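Local atomic coordinates of dihydropteroate synthase (Xanthomonas albilineans, PDB entry 6OFW), a protein that probably catalyses the condensation of para-aminobenzoate with 6-hydroxymethyl-7,8-dihydropterin diphosphate to give 7,8-dihydropteroate, a step of folate biosynthesis. Residues R21-V26 with L259-D264; V142-P147 with L188-F193; G222-R227 with A247-A252. All coordinates share one frame; numbering follows the deposited sequence.

Contact 1 of 3, residues R21-V26 with L259-D264; sequences RVMGIV and LLRVHD. With 22D (4-{[(2-amino-4-oxo-3,4-dihydropteridin-6-yl)methyl]amino}benzoic acid), chain E; SO4 (sulfate ion), chain F.
The guanidinium of Arg261 is sandwiched between Ile25 and the pterin of the bound ligand 22D. Ile25 CG1 sits over the centre of one face, 3.6 Å from Arg261 CZ. Over the opposite face lies N8 of 22D, 3.5 Å from Arg261 CZ. Met23 SD lies at the edge, near the plane. The sulfate also meets the guanidinium at its edge and takes a nearly straight bond from each terminal nitrogen: Arg261 NH1 to O2 (3.1 Å) and Arg261 NH2 to O1 (3.0 Å, 170°). Ile25 CD1 also stands over one face of the His263 ring in a CH-pi contact, 3.6 Å from the centroid. At the ring edge His263 NE2 donates to sulfate O3 (2.8 Å). With CG1 anti to its carbonyl carbon (chi1 -65°), Ile25 brings CD1 to both flat groups.

The two segments themselves run as neighbouring parallel strands of the barrel. Backbone bonds link Leu260 N to Arg21 O, Met23 N to Leu260 O, Val262 N to Met23 O and Ile25 N to Val262 O. On the face with Arg261, Met23 SD packs on Arg261 CG at 3.7 Å. On the other face Val22 CG1 meets Val262 CG2.

Arg261 NE forms a salt bridge with Asp61, and His263 ND1 bonds to Ser224. These second partners probably limit the rotation of both groups. The sulfate probably comes from the crystallisation liquor. Arg261, His263 and Asn27 hold it beside the pterin, consistent with a site for a phosphate of the diphosphate substrate.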
loop_
_atom_site.group_PDB
_atom_site.type_symbol
_atom_site.label_atom_id
_atom_site.label_comp_id
_atom_site.label_asym_id
_atom_site.label_seq_id
_atom_site.Cartn_x
_atom_site.Cartn_y
_atom_site.Cartn_z
ATOM N N ARG B 21 -10.185 -6.282 -9.112
ATOM C CA ARG B 21 -11.430 -5.910 -8.451
ATOM C C ARG B 21 -11.392 -6.226 -6.976
ATOM O O ARG B 21 -10.614 -7.065 -6.543
ATOM C CB ARG B 21 -12.623 -6.598 -9.152
ATOM C CG ARG B 21 -12.754 -6.221 -10.641
ATOM C CD ARG B 21 -13.216 -4.792 -10.824
ATOM N NE ARG B 21 -13.279 -4.394 -12.230
ATOM C CZ ARG B 21 -13.893 -3.298 -12.663
ATOM N NH1 ARG B 21 -14.494 -2.480 -11.805
ATOM N NH2 ARG B 21 -13.913 -3.009 -13.956
ATOM N N VAL B 22 -12.222 -5.549 -6.201
ATOM C CA VAL B 22 -12.241 -5.673 -4.717
ATOM C C VAL B 22 -13.486 -6.410 -4.207
ATOM O O VAL B 22 -14.602 -5.970 -4.455
ATOM C CB VAL B 22 -12.028 -4.311 -4.025
ATOM C CG1 VAL B 22 -12.088 -4.405 -2.518
ATOM C CG2 VAL B 22 -10.722 -3.697 -4.465
ATOM N N MET B 23 -13.235 -7.494 -3.483
ATOM C CA MET B 23 -14.271 -8.319 -2.839
ATOM C C MET B 23 -14.322 -7.947 -1.352
ATOM O O MET B 23 -13.392 -8.243 -0.660
ATOM C CB MET B 23 -14.001 -9.804 -3.060
ATOM C CG MET B 23 -14.802 -10.765 -2.243
ATOM S SD MET B 23 -14.188 -12.473 -2.412
ATOM C CE MET B 23 -15.357 -13.138 -3.584
ATOM N N GLY B 24 -15.347 -7.216 -0.956
ATOM C CA GLY B 24 -15.559 -6.767 0.428
ATOM C C GLY B 24 -16.002 -7.899 1.328
ATOM O O GLY B 24 -16.936 -8.564 1.001
ATOM N N ILE B 25 -15.319 -8.072 2.448
ATOM C CA ILE B 25 -15.642 -9.134 3.410
ATOM C C ILE B 25 -16.832 -8.759 4.276
ATOM O O ILE B 25 -16.755 -7.800 5.026
ATOM C CB ILE B 25 -14.401 -9.480 4.289
ATOM C CG1 ILE B 25 -13.274 -10.086 3.420
ATOM C CG2 ILE B 25 -14.797 -10.448 5.441
ATOM C CD1 ILE B 25 -11.871 -10.141 4.079
ATOM N N VAL B 26 -17.891 -9.567 4.241
ATOM C CA VAL B 26 -19.058 -9.333 5.097
ATOM C C VAL B 26 -19.239 -10.579 5.972
ATOM O O VAL B 26 -19.751 -11.596 5.506
ATOM C CB VAL B 26 -20.332 -8.972 4.286
ATOM C CG1 VAL B 26 -21.521 -8.744 5.224
ATOM C CG2 VAL B 26 -20.091 -7.756 3.384
ATOM N N LEU B 259 -8.783 -10.421 -8.383
ATOM C CA LEU B 259 -9.800 -10.184 -7.346
ATOM C C LEU B 259 -9.079 -10.204 -5.998
ATOM O O LEU B 259 -8.172 -11.018 -5.802
ATOM C CB LEU B 259 -10.903 -11.271 -7.446
ATOM C CG LEU B 259 -12.273 -11.010 -6.783
ATOM C CD1 LEU B 259 -12.946 -9.730 -7.306
ATOM C CD2 LEU B 259 -13.214 -12.188 -7.033
ATOM N N LEU B 260 -9.457 -9.292 -5.089
ATOM C CA LEU B 260 -8.811 -9.139 -3.779
ATOM C C LEU B 260 -9.831 -9.140 -2.680
ATOM O O LEU B 260 -10.722 -8.303 -2.677
ATOM C CB LEU B 260 -7.967 -7.834 -3.761
ATOM C CG LEU B 260 -6.895 -7.766 -4.878
ATOM C CD1 LEU B 260 -6.541 -6.361 -5.210
ATOM C CD2 LEU B 260 -5.677 -8.621 -4.548
ATOM N N ARG B 261 -9.715 -10.099 -1.753
ATOM C CA ARG B 261 -10.690 -10.273 -0.657
ATOM C C ARG B 261 -10.212 -9.519 0.572
ATOM O O ARG B 261 -9.268 -9.961 1.242
ATOM C CB ARG B 261 -10.905 -11.785 -0.383
ATOM C CG ARG B 261 -12.031 -12.042 0.593
ATOM C CD ARG B 261 -12.307 -13.522 0.813
ATOM N NE ARG B 261 -13.360 -13.685 1.822
ATOM C CZ ARG B 261 -13.166 -13.666 3.142
ATOM N NH1 ARG B 261 -11.941 -13.538 3.641
ATOM N NH2 ARG B 261 -14.188 -13.800 3.968
ATOM N N VAL B 262 -10.835 -8.363 0.838
ATOM C CA VAL B 262 -10.344 -7.439 1.870
ATOM C C VAL B 262 -11.401 -6.937 2.864
ATOM O O VAL B 262 -12.573 -6.847 2.536
ATOM C CB VAL B 262 -9.604 -6.223 1.202
ATOM C CG1 VAL B 262 -8.655 -6.677 0.076
ATOM C CG2 VAL B 262 -10.580 -5.186 0.657
ATOM N N HIS B 263 -10.949 -6.558 4.073
ATOM C CA HIS B 263 -11.798 -5.900 5.074
ATOM C C HIS B 263 -11.770 -4.390 4.776
ATOM O O HIS B 263 -12.794 -3.712 4.881
ATOM C CB HIS B 263 -11.233 -6.104 6.491
ATOM C CG HIS B 263 -11.256 -7.523 6.954
ATOM N ND1 HIS B 263 -10.132 -8.314 6.892
ATOM C CD2 HIS B 263 -12.271 -8.243 7.488
ATOM C CE1 HIS B 263 -10.494 -9.490 7.374
ATOM N NE2 HIS B 263 -11.769 -9.485 7.754
ATOM N N ASP B 264 -10.580 -3.877 4.386
ATOM C CA ASP B 264 -10.307 -2.453 4.203
ATOM C C ASP B 264 -10.478 -2.032 2.765
ATOM O O ASP B 264 -9.522 -1.834 2.006
ATOM C CB ASP B 264 -8.935 -2.099 4.788
ATOM C CG ASP B 264 -8.825 -2.620 6.204
ATOM O OD1 ASP B 264 -9.366 -1.960 7.130
ATOM O OD2 ASP B 264 -8.253 -3.708 6.389
HETATM C C7 22D E . -12.373 -16.962 4.549
HETATM N N8 22D E . -12.742 -17.106 3.151
HETATM C C8A 22D E . -11.839 -16.965 2.158
HETATM N N1 22D E . -12.271 -17.087 0.871
HETATM C C2 22D E . -11.332 -17.070 -0.076
HETATM N N2 22D E . -11.674 -17.314 -1.339
HETATM N N3 22D E . -10.009 -16.829 0.169
HETATM C C4 22D E . -9.465 -16.586 1.412
HETATM O O4 22D E . -8.272 -16.336 1.521
HETATM C C4A 22D E . -10.445 -16.661 2.487
HETATM N N5 22D E . -10.054 -16.440 3.794
HETATM C C6 22D E . -10.918 -16.587 4.724
HETATM C C9 22D E . -10.529 -16.445 6.171
HETATM N N10 22D E . -9.371 -17.295 6.365
HETATM C CBX 22D E . -8.383 -17.089 7.299
HETATM C CAR 22D E . -7.268 -17.926 7.313
HETATM C CAT 22D E . -6.172 -17.614 8.098
HETATM C CAQ 22D E . -8.428 -15.998 8.163
HETATM C CAS 22D E . -7.340 -15.699 8.963
HETATM C CBY 22D E . -6.184 -16.480 8.914
HETATM C CBV 22D E . -4.950 -16.009 9.577
HETATM O OAJ 22D E . -3.866 -16.662 9.262
HETATM O OXT 22D E . -4.973 -15.082 10.366
HETATM S S SO4 F . -12.143 -13.314 7.590
HETATM O O1 SO4 F . -13.386 -13.715 6.900
HETATM O O2 SO4 F . -11.149 -13.060 6.598
HETATM O O3 SO4 F . -12.384 -12.140 8.400
HETATM O O4 SO4 F . -11.719 -14.410 8.444
#

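Contact 2 of 3, residues V142-P147 with L188-F193; sequences VLMHMP and LIDPGF. With 22D (4-{[(2-amino-4-oxo-3,4-dihydropteridin-6-yl)methyl]amino}benzoic acid), chain E.
Met144 and Asp190 lie side by side on two parallel strands and on the same sheet face, the one that carries the pterin of the bound ligand 22D. Their CG atoms are 3.6 Å apart. Asp190 CG is anti to its backbone N (chi1 179°), which carries the carboxylate out to the ligand. There Asp190 OD2 accepts two bonds, from N3 of 22D at 2.8 Å and from the amino N2 of 22D at 2.9 Å. One oxygen thus reads two neighbouring N-H groups of the pterin. The other oxygen, Asp190 OD1, takes the backbone N of Gly192 at 2.8 Å from above the carboxylate plane. This is an Asx turn, and it gives the second oxygen a backbone partner.

With CG anti to the backbone N (chi1 -157°) and the chain extended to SD, Met144 SD lies 3.5 Å from N3 of 22D, while Met144 CG packs on Gly192 CA. Val142 crosses Asp190 obliquely, with Val142 CG1 against Asp190 CB at 3.9 Å and close to the ligand amino group. Gly192 has positive phi, and Gly192 CA approaches His145 O at 3.5 Å in a CA-H...O contact.

The backbones are joined by bonds from Leu143 N to Leu188 O and from His145 N to Asp190 O, with a weak one from Asp190 N to Leu143 O. His145 ND1 bonds to Lys197.

On the face with Leu143 and Ile189, helix 162-179 packs against the strands. Phe169 of this helix meets the His145 ring edge-to-face. Strand 118-121 pairs with Val142 on one side of the contact. The backbone of Ile189 bonds to Pro218 and Leu220, which joins this strand to strand 220-221.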
loop_
_atom_site.group_PDB
_atom_site.type_symbol
_atom_site.label_atom_id
_atom_site.label_comp_id
_atom_site.label_asym_id
_atom_site.label_seq_id
_atom_site.Cartn_x
_atom_site.Cartn_y
_atom_site.Cartn_z
ATOM N N VAL B 142 -15.327 -19.909 -6.812
ATOM C CA VAL B 142 -13.939 -19.795 -6.397
ATOM C C VAL B 142 -13.486 -21.140 -5.868
ATOM O O VAL B 142 -14.066 -21.640 -4.905
ATOM C CB VAL B 142 -13.711 -18.703 -5.309
ATOM C CG1 VAL B 142 -12.237 -18.637 -4.902
ATOM C CG2 VAL B 142 -14.223 -17.346 -5.767
ATOM N N LEU B 143 -12.402 -21.675 -6.456
ATOM C CA LEU B 143 -11.768 -22.927 -6.080
ATOM C C LEU B 143 -10.509 -22.592 -5.279
ATOM O O LEU B 143 -9.504 -22.163 -5.843
ATOM C CB LEU B 143 -11.430 -23.765 -7.338
ATOM C CG LEU B 143 -12.576 -24.113 -8.296
ATOM C CD1 LEU B 143 -12.061 -24.923 -9.505
ATOM C CD2 LEU B 143 -13.684 -24.898 -7.594
ATOM N N MET B 144 -10.600 -22.692 -3.948
ATOM C CA MET B 144 -9.499 -22.345 -3.067
ATOM C C MET B 144 -8.704 -23.547 -2.642
ATOM O O MET B 144 -9.269 -24.636 -2.519
ATOM C CB MET B 144 -10.034 -21.639 -1.807
ATOM C CG MET B 144 -8.988 -20.762 -1.098
ATOM S SD MET B 144 -9.516 -20.280 0.581
ATOM C CE MET B 144 -9.165 -21.771 1.451
ATOM N N HIS B 145 -7.435 -23.333 -2.339
ATOM C CA HIS B 145 -6.604 -24.438 -1.841
ATOM C C HIS B 145 -6.521 -24.391 -0.318
ATOM O O HIS B 145 -6.175 -23.386 0.216
ATOM C CB HIS B 145 -5.189 -24.354 -2.361
ATOM C CG HIS B 145 -4.264 -25.267 -1.638
ATOM N ND1 HIS B 145 -3.645 -24.910 -0.491
ATOM C CD2 HIS B 145 -3.829 -26.504 -1.926
ATOM C CE1 HIS B 145 -2.884 -25.882 -0.084
ATOM N NE2 HIS B 145 -2.987 -26.872 -0.926
ATOM N N MET B 146 -6.856 -25.508 0.306
ATOM C CA MET B 146 -6.676 -25.717 1.764
ATOM C C MET B 146 -6.347 -27.197 1.971
ATOM O O MET B 146 -6.917 -27.996 1.285
ATOM C CB MET B 146 -7.819 -25.183 2.640
ATOM C CG MET B 146 -9.098 -25.972 2.676
ATOM S SD MET B 146 -10.314 -25.359 3.878
ATOM C CE MET B 146 -9.490 -25.704 5.415
ATOM N N PRO B 147 -5.318 -27.561 2.751
ATOM C CA PRO B 147 -4.966 -28.966 2.951
ATOM C C PRO B 147 -5.995 -29.709 3.820
ATOM O O PRO B 147 -6.497 -29.103 4.710
ATOM C CB PRO B 147 -3.573 -28.889 3.585
ATOM C CG PRO B 147 -3.554 -27.581 4.289
ATOM C CD PRO B 147 -4.436 -26.676 3.473
ATOM N N LEU B 188 -12.762 -19.455 -10.822
ATOM C CA LEU B 188 -11.740 -18.582 -10.249
ATOM C C LEU B 188 -10.929 -19.516 -9.389
ATOM O O LEU B 188 -11.453 -20.532 -8.921
ATOM C CB LEU B 188 -12.330 -17.460 -9.392
ATOM C CG LEU B 188 -13.185 -16.425 -10.126
ATOM C CD1 LEU B 188 -14.670 -16.740 -9.969
ATOM C CD2 LEU B 188 -12.893 -15.041 -9.598
ATOM N N ILE B 189 -9.651 -19.221 -9.209
ATOM C CA ILE B 189 -8.783 -20.027 -8.311
ATOM C C ILE B 189 -8.173 -19.130 -7.225
ATOM O O ILE B 189 -8.085 -17.946 -7.426
ATOM C CB ILE B 189 -7.750 -20.840 -9.085
ATOM C CG1 ILE B 189 -6.791 -19.930 -9.840
ATOM C CG2 ILE B 189 -8.456 -21.846 -9.976
ATOM C CD1 ILE B 189 -5.659 -20.632 -10.548
ATOM N N ASP B 190 -7.742 -19.728 -6.134
ATOM C CA ASP B 190 -7.227 -18.953 -4.995
ATOM C C ASP B 190 -6.236 -19.819 -4.229
ATOM O O ASP B 190 -6.634 -20.855 -3.786
ATOM C CB ASP B 190 -8.413 -18.524 -4.140
ATOM C CG ASP B 190 -8.079 -17.732 -2.886
ATOM O OD1 ASP B 190 -6.937 -17.752 -2.482
ATOM O OD2 ASP B 190 -8.978 -17.088 -2.408
ATOM N N PRO B 191 -5.009 -19.336 -3.970
ATOM C CA PRO B 191 -4.006 -20.113 -3.266
ATOM C C PRO B 191 -4.325 -20.360 -1.790
ATOM O O PRO B 191 -3.629 -21.089 -1.179
ATOM C CB PRO B 191 -2.734 -19.268 -3.398
ATOM C CG PRO B 191 -3.216 -17.877 -3.598
ATOM C CD PRO B 191 -4.541 -17.999 -4.312
ATOM N N GLY B 192 -5.371 -19.719 -1.283
ATOM C CA GLY B 192 -5.755 -19.885 0.115
ATOM C C GLY B 192 -4.707 -19.423 1.093
ATOM O O GLY B 192 -4.212 -20.220 1.902
ATOM N N PHE B 193 -4.350 -18.126 1.035
ATOM C CA PHE B 193 -3.356 -17.588 1.974
ATOM C C PHE B 193 -3.815 -17.814 3.402
ATOM O O PHE B 193 -4.981 -17.601 3.695
ATOM C CB PHE B 193 -3.066 -16.094 1.707
ATOM C CG PHE B 193 -2.334 -15.831 0.406
ATOM C CD1 PHE B 193 -0.990 -16.173 0.260
ATOM C CD2 PHE B 193 -2.981 -15.234 -0.668
ATOM C CE1 PHE B 193 -0.317 -15.935 -0.952
ATOM C CE2 PHE B 193 -2.305 -14.983 -1.869
ATOM C CZ PHE B 193 -0.985 -15.341 -2.008
HETATM C C7 22D E . -12.373 -16.962 4.549
HETATM N N8 22D E . -12.742 -17.106 3.151
HETATM C C8A 22D E . -11.839 -16.965 2.158
HETATM N N1 22D E . -12.271 -17.087 0.871
HETATM C C2 22D E . -11.332 -17.070 -0.076
HETATM N N2 22D E . -11.674 -17.314 -1.339
HETATM N N3 22D E . -10.009 -16.829 0.169
HETATM C C4 22D E . -9.465 -16.586 1.412
HETATM O O4 22D E . -8.272 -16.336 1.521
HETATM C C4A 22D E . -10.445 -16.661 2.487
HETATM N N5 22D E . -10.054 -16.440 3.794
HETATM C C6 22D E . -10.918 -16.587 4.724
HETATM C C9 22D E . -10.529 -16.445 6.171
HETATM N N10 22D E . -9.371 -17.295 6.365
HETATM C CBX 22D E . -8.383 -17.089 7.299
HETATM C CAR 22D E . -7.268 -17.926 7.313
HETATM C CAT 22D E . -6.172 -17.614 8.098
HETATM C CAQ 22D E . -8.428 -15.998 8.163
HETATM C CAS 22D E . -7.340 -15.699 8.963
HETATM C CBY 22D E . -6.184 -16.480 8.914
HETATM C CBV 22D E . -4.950 -16.009 9.577
HETATM O OAJ 22D E . -3.866 -16.662 9.262
HETATM O OXT 22D E . -4.973 -15.082 10.366
#

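Contact 3 of 3, residues G222-R227 with A247-A252; sequences GLSRKR and AAHLLA. With 22D (4-{[(2-amino-4-oxo-3,4-dihydropteridin-6-yl)methyl]amino}benzoic acid), chain E.
His249 reaches from helix 242-254 to the backbone of the loop that follows strand 220-221, in the TIM-barrel fold of the pterin-binding enzymes. It has the largest buried area here, with Leu223 next. His249 NE2 accepts the backbone N-H of Leu223 at 2.9 Å in a nearly straight bond (169°). The donor is tilted 27° out of the ring plane. Ser224 N also lies near the ring edge, 3.3 Å from His249 CE1. With CG anti to the carbonyl carbon (chi1 -69°), the imidazole extends from the helix to the loop.

Leu223 slides past His249 in the opposite direction. Leu223 CB touches Ala248 CB at 4.1 Å, and Leu223 CD1 approaches both Ala248 CB and His249 CD2. The helix thus offers a ring to the loop backbone and a small methyl to the leucine. His249 also packs on Leu260 and Val262 of strand 259-262. Ala248 also packs on Val274 of the second subunit, which places this helix at the dimer interface.

This loop contains a type II beta turn from Leu223 to Lys226. Within it Ser224 adds a smaller contact, with Ser224 CB 3.8 Å from His249 CE1. The turn leads into helix 227-233, and Lys226 stands at the N-cap position. From here the protein grips the ligand 22D. Arg227 N donates to the benzoate oxygen OXT of 22D at 2.8 Å. The extended chain of Lys226 runs along the aminobenzoate ring to the pterin. Lys226 NZ bonds to Phe193 O and Gly222 O, and it reaches O4 of 22D at 2.8 Å and N5 of 22D at 3.2 Å.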
loop_
_atom_site.group_PDB
_atom_site.type_symbol
_atom_site.label_atom_id
_atom_site.label_comp_id
_atom_site.label_asym_id
_atom_site.label_seq_id
_atom_site.Cartn_x
_atom_site.Cartn_y
_atom_site.Cartn_z
ATOM N N GLY B 222 -6.534 -13.354 -0.869
ATOM C CA GLY B 222 -7.063 -12.838 0.395
ATOM C C GLY B 222 -6.007 -12.906 1.484
ATOM O O GLY B 222 -5.789 -13.952 1.973
ATOM N N LEU B 223 -5.373 -11.790 1.812
ATOM C CA LEU B 223 -4.342 -11.733 2.866
ATOM C C LEU B 223 -4.796 -10.725 3.913
ATOM O O LEU B 223 -4.011 -10.407 4.752
ATOM C CB LEU B 223 -3.008 -11.296 2.273
ATOM C CG LEU B 223 -2.367 -12.249 1.275
ATOM C CD1 LEU B 223 -2.317 -11.634 -0.099
ATOM C CD2 LEU B 223 -0.977 -12.653 1.699
ATOM N N SER B 224 -6.064 -10.340 3.851
ATOM C CA SER B 224 -6.611 -9.282 4.701
ATOM C C SER B 224 -6.455 -9.542 6.203
ATOM O O SER B 224 -7.071 -10.436 6.675
ATOM C CB SER B 224 -8.015 -8.969 4.341
ATOM O OG SER B 224 -8.370 -7.783 4.941
ATOM N N ARG B 225 -5.634 -8.730 6.848
ATOM C CA ARG B 225 -5.371 -8.676 8.297
ATOM C C ARG B 225 -4.975 -10.035 8.866
ATOM O O ARG B 225 -5.190 -10.297 10.051
ATOM C CB ARG B 225 -6.612 -8.159 9.043
ATOM C CG ARG B 225 -7.118 -6.795 8.575
ATOM C CD ARG B 225 -8.330 -6.451 9.390
ATOM N NE ARG B 225 -8.809 -5.108 9.082
ATOM C CZ ARG B 225 -9.783 -4.516 9.748
ATOM N NH1 ARG B 225 -10.380 -5.139 10.759
ATOM N NH2 ARG B 225 -10.167 -3.294 9.419
ATOM N N LYS B 226 -4.433 -10.897 8.018
ATOM C CA LYS B 226 -4.097 -12.257 8.381
ATOM C C LYS B 226 -2.846 -12.323 9.253
ATOM O O LYS B 226 -2.033 -11.396 9.267
ATOM C CB LYS B 226 -4.017 -13.141 7.113
ATOM C CG LYS B 226 -5.428 -13.506 6.603
ATOM C CD LYS B 226 -5.437 -14.514 5.471
ATOM C CE LYS B 226 -6.862 -14.834 5.099
ATOM N NZ LYS B 226 -6.963 -15.726 3.914
ATOM N N ARG B 227 -2.733 -13.403 10.040
ATOM C CA ARG B 227 -1.612 -13.586 10.961
ATOM C C ARG B 227 -0.245 -13.441 10.274
ATOM O O ARG B 227 0.633 -12.843 10.862
ATOM C CB ARG B 227 -1.761 -14.916 11.702
ATOM C CG ARG B 227 -0.659 -15.205 12.727
ATOM C CD ARG B 227 -0.703 -16.644 13.206
ATOM N NE ARG B 227 -1.719 -16.843 14.243
ATOM C CZ ARG B 227 -2.917 -17.382 14.036
ATOM N NH1 ARG B 227 -3.268 -17.797 12.823
ATOM N NH2 ARG B 227 -3.771 -17.518 15.042
ATOM N N ALA B 247 -0.700 -3.243 1.251
ATOM C CA ALA B 247 0.529 -3.510 0.494
ATOM C C ALA B 247 0.528 -4.913 -0.108
ATOM O O ALA B 247 0.862 -5.063 -1.281
ATOM C CB ALA B 247 1.743 -3.335 1.382
ATOM N N ALA B 248 0.143 -5.944 0.677
ATOM C CA ALA B 248 0.090 -7.346 0.198
ATOM C C ALA B 248 -0.868 -7.473 -0.965
ATOM O O ALA B 248 -0.539 -8.117 -1.965
ATOM C CB ALA B 248 -0.330 -8.285 1.339
ATOM N N HIS B 249 -2.030 -6.827 -0.859
ATOM C CA HIS B 249 -3.027 -6.866 -1.928
ATOM C C HIS B 249 -2.580 -6.128 -3.183
ATOM O O HIS B 249 -2.844 -6.623 -4.287
ATOM C CB HIS B 249 -4.395 -6.409 -1.441
ATOM C CG HIS B 249 -4.990 -7.401 -0.482
ATOM N ND1 HIS B 249 -5.326 -7.048 0.807
ATOM C CD2 HIS B 249 -5.247 -8.712 -0.654
ATOM C CE1 HIS B 249 -5.780 -8.144 1.375
ATOM N NE2 HIS B 249 -5.750 -9.173 0.536
ATOM N N LEU B 250 -1.842 -5.005 -3.037
ATOM C CA LEU B 250 -1.297 -4.302 -4.195
ATOM C C LEU B 250 -0.276 -5.177 -4.883
ATOM O O LEU B 250 -0.306 -5.282 -6.110
ATOM C CB LEU B 250 -0.665 -2.955 -3.767
ATOM C CG LEU B 250 -0.037 -2.110 -4.883
ATOM C CD1 LEU B 250 -1.050 -1.849 -6.018
ATOM C CD2 LEU B 250 0.551 -0.806 -4.315
ATOM N N LEU B 251 0.615 -5.846 -4.110
ATOM C CA LEU B 251 1.614 -6.766 -4.663
ATOM C C LEU B 251 0.944 -7.953 -5.361
ATOM O O LEU B 251 1.416 -8.388 -6.419
ATOM C CB LEU B 251 2.589 -7.274 -3.557
ATOM C CG LEU B 251 3.460 -6.207 -2.873
ATOM C CD1 LEU B 251 4.181 -6.772 -1.680
ATOM C CD2 LEU B 251 4.470 -5.608 -3.842
ATOM N N ALA B 252 -0.148 -8.477 -4.770
ATOM C CA ALA B 252 -0.912 -9.597 -5.353
ATOM C C ALA B 252 -1.484 -9.149 -6.707
ATOM O O ALA B 252 -1.296 -9.863 -7.701
ATOM C CB ALA B 252 -2.041 -10.029 -4.402
HETATM C C7 22D E . -12.373 -16.962 4.549
HETATM N N8 22D E . -12.742 -17.106 3.151
HETATM C C8A 22D E . -11.839 -16.965 2.158
HETATM N N1 22D E . -12.271 -17.087 0.871
HETATM C C2 22D E . -11.332 -17.070 -0.076
HETATM N N2 22D E . -11.674 -17.314 -1.339
HETATM N N3 22D E . -10.009 -16.829 0.169
HETATM C C4 22D E . -9.465 -16.586 1.412
HETATM O O4 22D E . -8.272 -16.336 1.521
HETATM C C4A 22D E . -10.445 -16.661 2.487
HETATM N N5 22D E . -10.054 -16.440 3.794
HETATM C C6 22D E . -10.918 -16.587 4.724
HETATM C C9 22D E . -10.529 -16.445 6.171
HETATM N N10 22D E . -9.371 -17.295 6.365
HETATM C CBX 22D E . -8.383 -17.089 7.299
HETATM C CAR 22D E . -7.268 -17.926 7.313
HETATM C CAT 22D E . -6.172 -17.614 8.098
HETATM C CAQ 22D E . -8.428 -15.998 8.163
HETATM C CAS 22D E . -7.340 -15.699 8.963
HETATM C CBY 22D E . -6.184 -16.480 8.914
HETATM C CBV 22D E . -4.950 -16.009 9.577
HETATM O OAJ 22D E . -3.866 -16.662 9.262
HETATM O OXT 22D E . -4.973 -15.082 10.366
#

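Overall arrangement
All three contacts belong to one TIM barrel and touch the ligand 22D. Contacts 1 and 2 are strand pairs in its parallel sheet, with centres about 15 Å apart. Contact 3 joins the loop after strand 220-221 to helix 242-254, about 10 Å from contact 1 and 15 Å from contact 2, centre to centre. Along the chain, 21-26 comes first and 259-264 last; contact 2 closes before contact 3 opens between them. Salt bridge Asp264-Arg225 ties contact 1 to contact 3, and packing of Phe193 on Leu223 ties contact 2 to contact 3. Residues distant in sequence thus build a single ligand site.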